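Local coordinates for uncharacterized conserved (Bdellovibrio bacteriovorus, PDB 7O21), which probably trims the peptidoglycan of the cell wall as a YkuD-family LD-carboxypeptidase and so helps to give this predatory bacterium its curved shape, at residues D47-K52 with F176-Y181; Y93-R98 with D164-G169; S200-W205 with V247-P252. All coordinates share one frame; numbering follows the deposited sequence. Where two conformers were deposited one is given.

Interaction 1 of 3, residues D47-K52 with F176-Y181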
loop_
_atom_site.group_PDB
_atom_site.type_symbol
_atom_site.label_atom_id
_atom_site.label_comp_id
_atom_site.label_asym_id
_atom_site.label_seq_id
_atom_site.Cartn_x
_atom_site.Cartn_y
_atom_site.Cartn_z
ATOM N N ASP A 47 -14.433 20.360 3.818
ATOM C CA ASP A 47 -15.674 20.804 3.185
ATOM C C ASP A 47 -15.251 21.722 2.039
ATOM O O ASP A 47 -14.911 22.888 2.265
ATOM C CB ASP A 47 -16.500 21.537 4.243
ATOM C CG ASP A 47 -17.790 22.116 3.713
ATOM O OD1 ASP A 47 -17.953 22.271 2.486
ATOM O OD2 ASP A 47 -18.652 22.426 4.561
ATOM N N LYS A 48 -15.247 21.192 0.810
ATOM C CA LYS A 48 -14.758 21.979 -0.321
ATOM C C LYS A 48 -15.604 23.221 -0.544
ATOM O O LYS A 48 -15.066 24.302 -0.812
ATOM C CB LYS A 48 -14.721 21.154 -1.605
ATOM C CG LYS A 48 -13.773 19.969 -1.581
ATOM C CD LYS A 48 -13.778 19.314 -2.962
ATOM C CE LYS A 48 -12.906 18.079 -3.019
ATOM N NZ LYS A 48 -13.194 17.321 -4.277
ATOM N N GLU A 49 -16.930 23.083 -0.447
ATOM C CA GLU A 49 -17.815 24.208 -0.742
ATOM C C GLU A 49 -17.556 25.372 0.206
ATOM O O GLU A 49 -17.466 26.528 -0.226
ATOM C CB GLU A 49 -19.269 23.751 -0.655
ATOM C CG GLU A 49 -20.274 24.884 -0.757
ATOM C CD GLU A 49 -21.685 24.417 -0.482
ATOM O OE1 GLU A 49 -21.883 23.195 -0.323
ATOM O OE2 GLU A 49 -22.598 25.268 -0.421
ATOM N N GLN A 50 -17.445 25.089 1.508
ATOM C CA GLN A 50 -17.220 26.128 2.506
ATOM C C GLN A 50 -15.756 26.508 2.661
ATOM O O GLN A 50 -15.458 27.454 3.400
ATOM C CB GLN A 50 -17.794 25.698 3.855
ATOM C CG GLN A 50 -19.311 25.471 3.832
ATOM C CD GLN A 50 -20.085 26.703 3.393
ATOM O OE1 GLN A 50 -20.945 26.634 2.510
ATOM N NE2 GLN A 50 -19.779 27.836 4.004
ATOM N N ARG A 51 -14.837 25.807 1.991
ATOM C CA ARG A 51 -13.406 26.070 2.142
ATOM C C ARG A 51 -12.983 25.985 3.613
ATOM O O ARG A 51 -12.331 26.881 4.155
ATOM C CB ARG A 51 -13.012 27.410 1.499
ATOM C CG ARG A 51 -13.167 27.424 -0.016
ATOM C CD ARG A 51 -13.010 28.838 -0.572
ATOM N NE ARG A 51 -13.986 29.753 0.015
ATOM C CZ ARG A 51 -15.018 30.273 -0.641
ATOM N NH1 ARG A 51 -15.220 29.973 -1.918
ATOM N NH2 ARG A 51 -15.853 31.096 -0.019
ATOM N N LYS A 52 -13.334 24.871 4.259
ATOM C CA LYS A 52 -13.056 24.701 5.680
ATOM C C LYS A 52 -12.562 23.290 5.951
ATOM O O LYS A 52 -13.049 22.324 5.356
ATOM C CB LYS A 52 -14.296 24.940 6.545
ATOM C CG LYS A 52 -14.881 26.340 6.431
ATOM C CD LYS A 52 -14.034 27.368 7.155
ATOM C CE LYS A 52 -14.805 28.667 7.342
ATOM N NZ LYS A 52 -14.032 29.834 6.854
ATOM N N PHE A 176 -14.843 16.017 1.056
ATOM C CA PHE A 176 -16.199 16.009 0.516
ATOM C C PHE A 176 -16.458 17.319 -0.209
ATOM O O PHE A 176 -16.132 18.391 0.313
ATOM C CB PHE A 176 -17.218 15.838 1.647
ATOM C CG PHE A 176 -17.135 14.501 2.375
ATOM C CD1 PHE A 176 -16.574 13.385 1.767
ATOM C CD2 PHE A 176 -17.642 14.374 3.662
ATOM C CE1 PHE A 176 -16.525 12.149 2.434
ATOM C CE2 PHE A 176 -17.597 13.147 4.336
ATOM C CZ PHE A 176 -17.030 12.037 3.720
ATOM N N ASP A 177 -17.037 17.228 -1.417
ATOM C CA ASP A 177 -17.412 18.427 -2.160
ATOM C C ASP A 177 -18.425 19.243 -1.375
ATOM O O ASP A 177 -18.384 20.482 -1.382
ATOM C CB ASP A 177 -18.014 18.050 -3.522
ATOM C CG ASP A 177 -16.989 17.495 -4.500
ATOM O OD1 ASP A 177 -15.816 17.304 -4.124
ATOM O OD2 ASP A 177 -17.364 17.238 -5.662
ATOM N N HIS A 178 -19.335 18.566 -0.678
ATOM C CA HIS A 178 -20.387 19.220 0.077
ATOM C C HIS A 178 -20.474 18.519 1.426
ATOM O O HIS A 178 -20.081 17.359 1.549
ATOM C CB HIS A 178 -21.696 19.123 -0.726
ATOM C CG HIS A 178 -21.652 19.879 -2.023
ATOM N ND1 HIS A 178 -21.739 21.253 -2.092
ATOM C CD2 HIS A 178 -21.450 19.452 -3.293
ATOM C CE1 HIS A 178 -21.636 21.637 -3.353
ATOM N NE2 HIS A 178 -21.456 20.564 -4.101
ATOM N N VAL A 179 -20.936 19.237 2.450
ATOM C CA VAL A 179 -21.148 18.674 3.785
ATOM C C VAL A 179 -22.549 19.055 4.247
ATOM O O VAL A 179 -22.880 20.243 4.307
ATOM C CB VAL A 179 -20.098 19.153 4.800
ATOM C CG1 VAL A 179 -20.437 18.643 6.201
ATOM C CG2 VAL A 179 -18.709 18.691 4.383
ATOM N N ASN A 180 -23.372 18.056 4.560
ATOM C CA ASN A 180 -24.737 18.274 5.041
ATOM C C ASN A 180 -24.716 18.249 6.566
ATOM O O ASN A 180 -24.462 17.205 7.169
ATOM C CB ASN A 180 -25.661 17.182 4.502
ATOM C CG ASN A 180 -27.076 17.275 5.052
ATOM O OD1 ASN A 180 -27.582 18.362 5.335
ATOM N ND2 ASN A 180 -27.722 16.124 5.213
ATOM N N TYR A 181 -24.990 19.390 7.192
ATOM C CA TYR A 181 -25.033 19.481 8.647
ATOM C C TYR A 181 -26.465 19.276 9.126
ATOM O O TYR A 181 -27.389 19.937 8.640
ATOM C CB TYR A 181 -24.521 20.845 9.101
ATOM C CG TYR A 181 -23.014 20.938 9.109
ATOM C CD1 TYR A 181 -22.283 20.551 10.223
ATOM C CD2 TYR A 181 -22.324 21.419 8.004
ATOM C CE1 TYR A 181 -20.906 20.637 10.238
ATOM C CE2 TYR A 181 -20.937 21.503 8.007
ATOM C CZ TYR A 181 -20.236 21.112 9.131
ATOM O OH TYR A 181 -18.859 21.192 9.159
HETATM O O HOH W 1 -20.803 22.104 2.381
HETATM O O HOH W 2 -17.682 22.366 7.223
HETATM O O HOH W 3 -21.361 22.737 4.544
#
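Lys-48 NZ is gripped by several oxygens. Its salt bridge runs to Asp-177 OD1, at 2.6 Å and nearly along the C-O axis of that oxygen. Thr-88 OG1 and Pro-89 O take further hydrogen bonds from the same ammonium. The lysine chain is extended beyond CG. It lies beside the aspartate side chain and points the same way, with CD 3.1 Å from OD1 of Asp-177.

A second polar pair sits at the surface. His-178 ND1 donates to Glu-49 OE1 at 2.6 Å, with an N-H...O angle of 163°. The carboxylate lies at the ring edge, and the two planes stand 74° apart. The nitrogen meets OE1 from above the carboxylate plane. The glutamate chain is extended beyond CG, which brings OE1 to the imidazole.

The backbones add two bonds. Lys-48 N donates to Phe-176 O at 3.0 Å in an almost straight bond. Glu-49 N to Asp-177 O is weak. The first belongs to the parallel bridge of Asp-47 with Phe-176, whose other backbone partner is Val-46.

Asp-47 works inside the turn and across it. Its OD1 accepts from Gln-50 N at 3.0 Å, which makes an Asx motif, while a G1 beta bulge at Arg-51 and Lys-52 closes the hairpin. CG2 of Val-179 packs 3.6 Å from CB of Asp-47. One water donates to Asp-47 OD2 and also bonds to Tyr-181 OH. Another accepts from Val-179 N and lies 2.9 Å from Asp-47 OD1.

The contact thus joins the ends of two parallel strands of the catalytic domain through charge and water more than through apolar packing. Glu-49 would probably stabilise a positive charge on His-178, though that charge is not seen. Lys-48 probably helps to keep Asp-177 ionised.

Interaction 2 of 3, residues Y93-R98 with D164-G169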
loop_
_atom_site.group_PDB
_atom_site.type_symbol
_atom_site.label_atom_id
_atom_site.label_comp_id
_atom_site.label_asym_id
_atom_site.label_seq_id
_atom_site.Cartn_x
_atom_site.Cartn_y
_atom_site.Cartn_z
ATOM N N TYR A 93 -10.630 8.822 3.200
ATOM C CA TYR A 93 -9.218 8.462 3.139
ATOM C C TYR A 93 -8.599 8.423 4.530
ATOM O O TYR A 93 -9.225 8.750 5.534
ATOM C CB TYR A 93 -8.451 9.451 2.242
ATOM C CG TYR A 93 -9.038 9.436 0.860
ATOM C CD1 TYR A 93 -8.841 8.344 0.024
ATOM C CD2 TYR A 93 -9.872 10.455 0.430
ATOM C CE1 TYR A 93 -9.423 8.291 -1.215
ATOM C CE2 TYR A 93 -10.458 10.409 -0.822
ATOM C CZ TYR A 93 -10.228 9.322 -1.634
ATOM O OH TYR A 93 -10.824 9.256 -2.876
ATOM N N PHE A 94 -7.360 7.950 4.593
ATOM C CA PHE A 94 -6.554 7.864 5.837
ATOM C C PHE A 94 -5.191 8.502 5.526
ATOM O O PHE A 94 -4.711 8.364 4.420
ATOM C CB PHE A 94 -6.392 6.401 6.293
ATOM C CG PHE A 94 -7.642 5.729 6.827
ATOM C CD1 PHE A 94 -8.616 5.226 5.978
ATOM C CD2 PHE A 94 -7.870 5.618 8.193
ATOM C CE1 PHE A 94 -9.776 4.655 6.484
ATOM C CE2 PHE A 94 -9.025 5.043 8.692
ATOM C CZ PHE A 94 -9.968 4.552 7.830
ATOM N N LEU A 95 -4.630 9.241 6.467
ATOM C CA LEU A 95 -3.314 9.844 6.296
ATOM C C LEU A 95 -2.224 8.823 6.599
ATOM O O LEU A 95 -2.299 8.104 7.600
ATOM C CB LEU A 95 -3.186 11.054 7.214
ATOM C CG LEU A 95 -4.238 12.119 6.865
ATOM C CD1 LEU A 95 -4.502 13.034 8.044
ATOM C CD2 LEU A 95 -3.812 12.900 5.625
ATOM N N GLN A 96 -1.221 8.774 5.732
ATOM C CA GLN A 96 -0.208 7.696 5.803
ATOM C C GLN A 96 1.184 8.144 6.252
ATOM O O GLN A 96 1.722 7.477 7.092
ATOM C CB GLN A 96 -0.120 7.033 4.430
ATOM C CG GLN A 96 -1.408 6.375 3.965
ATOM C CD GLN A 96 -1.200 5.461 2.784
ATOM O OE1 GLN A 96 -0.734 5.868 1.733
ATOM N NE2 GLN A 96 -1.512 4.190 2.959
ATOM N N GLU A 97 1.803 9.094 5.561
ATOM C CA GLU A 97 3.171 9.485 5.864
ATOM C C GLU A 97 3.262 10.992 6.025
ATOM O O GLU A 97 2.484 11.745 5.438
ATOM C CB GLU A 97 4.121 9.105 4.718
ATOM C CG GLU A 97 4.220 7.617 4.422
ATOM C CD GLU A 97 5.082 7.331 3.200
ATOM O OE1 GLU A 97 6.065 8.064 2.969
ATOM O OE2 GLU A 97 4.756 6.384 2.456
ATOM N N ARG A 98 4.238 11.420 6.814
ATOM C CA ARG A 98 4.533 12.828 7.033
ATOM C C ARG A 98 5.836 13.167 6.319
ATOM O O ARG A 98 6.836 12.452 6.456
ATOM C CB ARG A 98 4.649 13.094 8.534
ATOM C CG ARG A 98 5.039 14.510 8.935
ATOM C CD ARG A 98 5.178 14.592 10.454
ATOM N NE ARG A 98 5.924 15.777 10.875
ATOM C CZ ARG A 98 5.684 16.453 11.994
ATOM N NH1 ARG A 98 4.715 16.063 12.813
ATOM N NH2 ARG A 98 6.412 17.520 12.299
ATOM N N ASP A 164 -0.437 17.851 15.272
ATOM C CA ASP A 164 -0.677 17.362 16.626
ATOM C C ASP A 164 -1.838 16.380 16.701
ATOM O O ASP A 164 -1.923 15.613 17.667
ATOM C CB ASP A 164 -0.927 18.536 17.578
ATOM C CG ASP A 164 0.311 19.390 17.789
ATOM O OD1 ASP A 164 1.434 18.881 17.577
ATOM O OD2 ASP A 164 0.156 20.573 18.161
ATOM N N TYR A 165 -2.730 16.381 15.718
ATOM C CA TYR A 165 -3.894 15.502 15.753
ATOM C C TYR A 165 -3.757 14.285 14.855
ATOM O O TYR A 165 -4.652 13.435 14.854
ATOM C CB TYR A 165 -5.151 16.268 15.331
ATOM C CG TYR A 165 -5.503 17.457 16.187
ATOM C CD1 TYR A 165 -6.086 17.293 17.433
ATOM C CD2 TYR A 165 -5.278 18.750 15.731
ATOM C CE1 TYR A 165 -6.427 18.388 18.214
ATOM C CE2 TYR A 165 -5.612 19.848 16.500
ATOM C CZ TYR A 165 -6.182 19.661 17.740
ATOM O OH TYR A 165 -6.518 20.766 18.496
ATOM N N ILE A 166 -2.686 14.174 14.083
ATOM C CA ILE A 166 -2.594 13.169 13.033
ATOM C C ILE A 166 -1.737 12.008 13.508
ATOM O O ILE A 166 -0.560 12.181 13.848
ATOM C CB ILE A 166 -2.066 13.770 11.724
ATOM C CG1 ILE A 166 -3.104 14.728 11.140
ATOM C CG2 ILE A 166 -1.726 12.660 10.726
ATOM C CD1 ILE A 166 -2.525 15.614 10.056
ATOM N N LYS A 167 -2.334 10.822 13.522
ATOM C CA LYS A 167 -1.637 9.579 13.812
ATOM C C LYS A 167 -1.408 8.896 12.471
ATOM O O LYS A 167 -2.364 8.519 11.781
ATOM C CB LYS A 167 -2.500 8.730 14.740
ATOM C CG LYS A 167 -1.864 7.451 15.236
ATOM C CD LYS A 167 -2.792 6.869 16.318
ATOM C CE LYS A 167 -2.157 5.785 17.126
ATOM N NZ LYS A 167 -3.164 5.343 18.120
ATOM N N LEU A 168 -0.141 8.762 12.086
ATOM C CA LEU A 168 0.167 8.227 10.768
ATOM C C LEU A 168 -0.361 6.809 10.633
ATOM O O LEU A 168 -0.226 5.988 11.545
ATOM C CB LEU A 168 1.674 8.255 10.530
ATOM C CG LEU A 168 2.277 9.654 10.461
ATOM C CD1 LEU A 168 3.758 9.519 10.145
ATOM C CD2 LEU A 168 1.561 10.492 9.412
ATOM N N GLY A 169 -0.982 6.528 9.492
ATOM C CA GLY A 169 -1.591 5.248 9.245
ATOM C C GLY A 169 -2.986 5.083 9.800
ATOM O O GLY A 169 -3.638 4.072 9.496
HETATM O O HOH W 4 1.804 14.253 12.872
#
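One direct hydrogen bond joins the segments: Gly-169 N donates to Leu-95 O at 2.8 Å. It lies in the carbonyl plane, but the N-H...O angle is only 141°. Gly-169 has a positive phi of 83°, a backbone region that glycine enters easily. The loop crosses the strand steeply here, since the end-to-end directions of 95-98 and 166-169 differ by 104°. CA of Gly-169 comes within 4.4 Å of CA of Gln-96.

The apolar side-chain pair is Leu-95 with Ile-166, which cross at about a right angle. CD1 of Leu-95 touches both CG1 and CD1 of Ile-166, the former at 3.8 Å, and CG2 of Ile-166 reaches back to CB of Leu-95.

Leu-168 makes van der Waals contact mainly with the main chain of the strand. Its CB is 3.5 Å from Gln-96 O. CD2 of Leu-168 lies 3.8 Å from C of Glu-97, and CD1 of Leu-168 is 4.0 Å from CB of Arg-98.

Water makes a looser link at the surface. A single water donates to Ile-166 O at 3.3 Å and accepts a weak bond from Arg-98 NH1. The arginine chain is extended from CG to NE, and NH1 reaches the water.

The segment 164-169 follows helix 156-163 and leads into strand 172-176, which pairs antiparallel with strand 91-99. Leu-95 also shares backbone bonding with Thr-171, and the Gly-169 bond adds one more link from the loop just before that strand. Phe-114 of strand 113-116 and Ile-44 of strand 42-47 both touch Leu-95 and Ile-166, and so tie them to two further strands of the sheet.

Interaction 3 of 3, residues S200-W205 with V247-P252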
loop_
_atom_site.group_PDB
_atom_site.type_symbol
_atom_site.label_atom_id
_atom_site.label_comp_id
_atom_site.label_asym_id
_atom_site.label_seq_id
_atom_site.Cartn_x
_atom_site.Cartn_y
_atom_site.Cartn_z
ATOM N N SER A 200 -26.848 -6.241 12.668
ATOM C CA SER A 200 -27.559 -7.283 11.939
ATOM C C SER A 200 -26.589 -8.186 11.182
ATOM O O SER A 200 -26.753 -9.415 11.171
ATOM C CB SER A 200 -28.581 -6.644 11.000
ATOM O OG SER A 200 -29.439 -7.619 10.423
ATOM N N TRP A 201 -25.594 -7.586 10.521
ATOM C CA TRP A 201 -24.558 -8.352 9.841
ATOM C C TRP A 201 -23.774 -9.184 10.843
ATOM O O TRP A 201 -23.585 -10.391 10.650
ATOM C CB TRP A 201 -23.651 -7.382 9.077
ATOM C CG TRP A 201 -22.345 -7.968 8.604
ATOM C CD1 TRP A 201 -22.144 -8.719 7.491
ATOM C CD2 TRP A 201 -21.058 -7.778 9.203
ATOM N NE1 TRP A 201 -20.808 -9.059 7.380
ATOM C CE2 TRP A 201 -20.120 -8.475 8.408
ATOM C CE3 TRP A 201 -20.606 -7.096 10.337
ATOM C CZ2 TRP A 201 -18.759 -8.521 8.719
ATOM C CZ3 TRP A 201 -19.255 -7.139 10.646
ATOM C CH2 TRP A 201 -18.347 -7.845 9.840
ATOM N N ARG A 202 -23.337 -8.559 11.941
ATOM C CA ARG A 202 -22.573 -9.295 12.950
ATOM C C ARG A 202 -23.363 -10.484 13.483
ATOM O O ARG A 202 -22.825 -11.590 13.620
ATOM C CB ARG A 202 -22.166 -8.372 14.108
ATOM C CG ARG A 202 -21.171 -9.020 15.089
ATOM C CD ARG A 202 -21.198 -8.374 16.452
ATOM N NE ARG A 202 -22.508 -8.504 17.081
ATOM C CZ ARG A 202 -22.926 -9.602 17.702
ATOM N NH1 ARG A 202 -22.133 -10.665 17.785
ATOM N NH2 ARG A 202 -24.135 -9.636 18.246
ATOM N N GLN A 203 -24.640 -10.267 13.809
ATOM C CA GLN A 203 -25.463 -11.350 14.341
ATOM C C GLN A 203 -25.640 -12.468 13.324
ATOM O O GLN A 203 -25.581 -13.653 13.683
ATOM C CB GLN A 203 -26.826 -10.816 14.790
ATOM C CG GLN A 203 -26.822 -10.106 16.136
ATOM C CD GLN A 203 -28.189 -9.531 16.499
ATOM O OE1 GLN A 203 -29.186 -9.794 15.826
ATOM N NE2 GLN A 203 -28.234 -8.736 17.561
ATOM N N ALA A 204 -25.849 -12.121 12.046
ATOM C CA ALA A 204 -26.035 -13.153 11.028
ATOM C C ALA A 204 -24.776 -13.992 10.870
ATOM O O ALA A 204 -24.841 -15.226 10.775
ATOM C CB ALA A 204 -26.437 -12.528 9.693
ATOM N N TRP A 205 -23.619 -13.340 10.858
ATOM C CA TRP A 205 -22.358 -14.065 10.806
ATOM C C TRP A 205 -22.200 -14.953 12.038
ATOM O O TRP A 205 -21.934 -16.159 11.919
ATOM C CB TRP A 205 -21.225 -13.039 10.694
ATOM C CG TRP A 205 -19.862 -13.628 10.537
ATOM C CD1 TRP A 205 -19.548 -14.936 10.296
ATOM C CD2 TRP A 205 -18.618 -12.923 10.610
ATOM N NE1 TRP A 205 -18.183 -15.092 10.221
ATOM C CE2 TRP A 205 -17.589 -13.869 10.408
ATOM C CE3 TRP A 205 -18.271 -11.585 10.836
ATOM C CZ2 TRP A 205 -16.239 -13.518 10.423
ATOM C CZ3 TRP A 205 -16.926 -11.242 10.849
ATOM C CH2 TRP A 205 -15.929 -12.207 10.640
ATOM N N VAL A 247 -18.389 -13.558 17.453
ATOM C CA VAL A 247 -17.830 -12.413 16.738
ATOM C C VAL A 247 -18.129 -11.168 17.558
ATOM O O VAL A 247 -19.299 -10.841 17.786
ATOM C CB VAL A 247 -18.400 -12.266 15.317
ATOM C CG1 VAL A 247 -17.723 -11.089 14.603
ATOM C CG2 VAL A 247 -18.242 -13.563 14.536
ATOM N N HIS A 248 -17.087 -10.480 18.008
ATOM C CA HIS A 248 -17.243 -9.258 18.780
ATOM C C HIS A 248 -16.530 -8.119 18.070
ATOM O O HIS A 248 -15.413 -8.293 17.567
ATOM C CB HIS A 248 -16.696 -9.446 20.195
ATOM C CG HIS A 248 -17.492 -10.415 21.016
ATOM N ND1 HIS A 248 -16.912 -11.406 21.778
ATOM C CD2 HIS A 248 -18.831 -10.551 21.179
ATOM C CE1 HIS A 248 -17.856 -12.108 22.379
ATOM N NE2 HIS A 248 -19.030 -11.608 22.034
ATOM N N LEU A 249 -17.187 -6.961 18.019
ATOM C CA LEU A 249 -16.668 -5.793 17.321
ATOM C C LEU A 249 -16.567 -4.637 18.299
ATOM O O LEU A 249 -17.533 -4.343 19.012
ATOM C CB LEU A 249 -17.623 -5.376 16.201
ATOM C CG LEU A 249 -18.103 -6.466 15.245
ATOM C CD1 LEU A 249 -19.085 -5.897 14.224
ATOM C CD2 LEU A 249 -16.912 -7.078 14.572
ATOM N N SER A 250 -15.412 -3.973 18.325
ATOM C CA SER A 250 -15.329 -2.732 19.074
ATOM C C SER A 250 -16.201 -1.668 18.414
ATOM O O SER A 250 -16.575 -1.763 17.238
ATOM C CB SER A 250 -13.882 -2.247 19.148
ATOM O OG SER A 250 -13.447 -1.719 17.898
ATOM N N GLN A 251 -16.548 -0.659 19.186
ATOM C CA GLN A 251 -17.320 0.430 18.622
ATOM C C GLN A 251 -16.626 0.927 17.353
ATOM O O GLN A 251 -15.451 1.314 17.412
ATOM C CB GLN A 251 -17.441 1.571 19.622
ATOM C CG GLN A 251 -18.076 2.799 19.024
ATOM C CD GLN A 251 -18.100 3.928 20.015
ATOM O OE1 GLN A 251 -18.694 3.811 21.089
ATOM N NE2 GLN A 251 -17.450 5.031 19.668
ATOM N N PRO A 252 -17.289 0.894 16.200
ATOM C CA PRO A 252 -16.606 1.159 14.934
ATOM C C PRO A 252 -16.594 2.623 14.516
ATOM O O PRO A 252 -17.395 3.447 14.963
ATOM C CB PRO A 252 -17.458 0.365 13.930
ATOM C CG PRO A 252 -18.828 0.460 14.497
ATOM C CD PRO A 252 -18.637 0.334 15.993
#
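Val-247 rests on the face of the Trp-205 indole. Its CG2 stands over the six-membered ring, 4.2 Å from the centroid and 16° off the normal, in a CH-pi contact. CG1 of Val-247 meets CE3 of Trp-205 at 3.8 Å. The two side chains cross at about a right angle.

Trp-201, one helical turn earlier, offers an edge instead of a face. Its CZ3 touches CD1 of Leu-249 at 3.8 Å, and that methyl lies near the ring plane. Its indole NE1 bonds to Tyr-217 OH.

The aliphatic part of Arg-202 lies against Leu-249 and, at its CG, near Val-247 CG1. It slides past Leu-249 in the opposite direction, with its CD 3.8 Å from CG of the leucine. The chain then bends at chi3 (62°), which turns NE out of the line of the carbons. NH1 donates to Val-247 O at 2.8 Å. The oxygen lies at the edge of the guanidinium, tilted 21° from its plane. NH2 forms a salt bridge with Glu-199 on the same helix.

Helix 200-205 and strand 247-249 run nearly antiparallel, their axes 8.8 Å apart. This is a helix packed on the curved sheet of the NTF2-like domain.

Both main-chain polar atoms of Val-247 are met by side chains of helix 184-206, because Glu-206 accepts from its N. The buried contact therefore combines apolar packing with polar links, and the ion pair with Glu-199 probably helps to hold the arginine charge beside the apolar groups.

In the fold
From the N terminus, the chain enters interaction 1 first, at the hairpin turn 47-52. It reaches 93-98 next, on strand 91-99. Interaction 2 closes its loop when the chain returns at 164-169, after helix 156-163. Interaction 1 closes soon after, at 176-181, so interaction 2 is nested inside it. Interaction 1 joins two strand ends, and interaction 2 a strand to a loop, both in the catalytic domain. Their centres are 21 Å apart and they do not touch. Interaction 3 follows in series. It opens on helix 184-206 and closes at 247-252, joining helix to sheet in the NTF2-like domain. Interactions 1 and 3 lie on opposite sides of the chain's centre, with centres 31 Å apart.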